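Local structure of trans-2-enoyl-CoA reductase [NADH] (Treponema denticola ATCC 35405, 4GGO) at residues C24-E29 with F384-I389. The protein catalyses the NADH-dependent reduction of the carbon-carbon double bond of trans-2-enoyl-CoA substrates such as crotonyl-CoA, a step of bacterial fatty acid synthesis. Residues are numbered along the deposited sequence; the frame is centred on the assembly and turned at random.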
# COMPACT_ATOMS: atom_id res chain seq x y z
N CYS A 24 -0.38 11.51 12.74
CA CYS A 24 0.42 10.77 11.77
C CYS A 24 1.67 10.20 12.44
O CYS A 24 2.06 9.06 12.18
CB CYS A 24 0.81 11.67 10.60
SG CYS A 24 -0.57 12.17 9.55
N LYS A 25 2.29 11.00 13.30
CA LYS A 25 3.48 10.57 14.03
C LYS A 25 3.17 9.37 14.92
O LYS A 25 3.90 8.37 14.90
CB LYS A 25 4.02 11.72 14.89
CG LYS A 25 5.17 11.33 15.79
CD LYS A 25 5.64 12.52 16.62
CE LYS A 25 6.83 12.14 17.50
NZ LYS A 25 7.33 13.31 18.29
N LYS A 26 2.09 9.47 15.68
CA LYS A 26 1.66 8.39 16.56
C LYS A 26 1.35 7.12 15.77
O LYS A 26 1.63 6.01 16.22
CB LYS A 26 0.44 8.82 17.38
CG LYS A 26 -0.09 7.77 18.35
CD LYS A 26 0.95 7.42 19.40
CE LYS A 26 0.30 6.70 20.58
NZ LYS A 26 -0.51 5.53 20.15
N GLY A 27 0.77 7.31 14.58
CA GLY A 27 0.45 6.20 13.70
C GLY A 27 1.70 5.44 13.27
O GLY A 27 1.70 4.21 13.21
N VAL A 28 2.76 6.19 12.97
CA VAL A 28 4.03 5.59 12.59
C VAL A 28 4.66 4.87 13.78
O VAL A 28 5.16 3.75 13.65
CB VAL A 28 5.01 6.64 12.04
CG1 VAL A 28 6.38 6.02 11.80
CG2 VAL A 28 4.46 7.26 10.77
N GLU A 29 4.62 5.52 14.94
CA GLU A 29 5.19 4.95 16.16
C GLU A 29 4.50 3.66 16.58
O GLU A 29 5.16 2.72 17.04
CB GLU A 29 5.15 5.97 17.30
CG GLU A 29 6.17 7.09 17.17
CD GLU A 29 6.05 8.12 18.28
OE1 GLU A 29 4.94 8.28 18.83
OE2 GLU A 29 7.07 8.77 18.60
N PHE A 384 -6.02 11.00 11.92
CA PHE A 384 -7.20 11.26 12.74
C PHE A 384 -7.68 9.98 13.44
O PHE A 384 -7.43 8.88 12.96
CB PHE A 384 -8.33 11.85 11.90
CG PHE A 384 -7.99 13.18 11.28
CD1 PHE A 384 -8.03 14.34 12.03
CD2 PHE A 384 -7.63 13.26 9.94
CE1 PHE A 384 -7.71 15.56 11.47
CE2 PHE A 384 -7.32 14.48 9.37
CZ PHE A 384 -7.36 15.63 10.14
N ASP A 385 -8.34 10.15 14.58
CA ASP A 385 -8.95 9.05 15.32
C ASP A 385 -7.93 8.02 15.84
O ASP A 385 -8.29 6.87 16.12
CB ASP A 385 -10.03 8.36 14.48
CG ASP A 385 -10.94 7.46 15.30
OD1 ASP A 385 -11.44 7.91 16.36
OD2 ASP A 385 -11.15 6.29 14.90
N VAL A 386 -6.68 8.42 15.98
CA VAL A 386 -5.67 7.50 16.51
C VAL A 386 -5.56 7.63 18.03
O VAL A 386 -5.74 8.71 18.59
CB VAL A 386 -4.29 7.65 15.81
CG1 VAL A 386 -4.44 8.41 14.51
CG2 VAL A 386 -3.28 8.32 16.72
N GLU A 387 -5.29 6.50 18.69
CA GLU A 387 -5.30 6.43 20.14
C GLU A 387 -4.15 7.21 20.76
O GLU A 387 -3.02 7.16 20.26
CB GLU A 387 -5.26 4.97 20.59
CG GLU A 387 -6.02 4.68 21.87
CD GLU A 387 -6.09 3.19 22.17
OE1 GLU A 387 -7.10 2.75 22.76
OE2 GLU A 387 -5.14 2.47 21.82
N GLY A 388 -4.43 7.92 21.85
CA GLY A 388 -3.40 8.64 22.58
C GLY A 388 -3.20 10.08 22.12
O GLY A 388 -2.25 10.74 22.55
N ILE A 389 -4.08 10.56 21.26
CA ILE A 389 -3.99 11.93 20.77
C ILE A 389 -5.16 12.77 21.27
O ILE A 389 -6.32 12.35 21.18
CB ILE A 389 -3.92 11.99 19.23
CG1 ILE A 389 -2.70 11.22 18.73
CG2 ILE A 389 -3.87 13.43 18.74
CD1 ILE A 389 -1.38 11.75 19.24
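Lys-26 lies along a type II beta turn, Val-386 to Ile-389, and touches three of its four residues. The lysine belongs to helix 21-38, near the N-terminus of this Rossmann-fold reductase; the turn sits in the loop after helix 371-380, so the contact joins a helix near the start of the chain to a loop near its end, away from the NAD and substrate sites. CG of Lys-26 is anti to the backbone N (chi1 -179°), and bends at chi2 and chi4 bring the ammonium end round to the turn. The aliphatic root comes first: CG of Lys-26 rests on CG2 of Val-386 at 3.6 Å, the two side chains running antiparallel past one another. Ile-389 closes on the same root from the far end of the turn, its CD1 3.9 Å from CB of Lys-26. In Ile-389, CG1 lies anti to the carbonyl carbon, and this branch carries CD1 to the lysine. Gly-388, with phi 91°, takes the left-handed third position usual for a type II turn. On the opposite face of the helix, Cys-24 and Val-28 pack on helix 95-110. The charged tip has two partners: a salt bridge to Asp-30, one helical turn on, and the backbone of the turn. The carboxylate of Glu-387 is not in contact with it, OE2 standing 5.8 Å from NZ of Lys-26, although the opposite charges probably attract weakly. It is the carbonyl of Glu-387 that takes the bond: NZ of Lys-26 reaches its O at 3.0 Å, from above the carbonyl plane and 36° out of it.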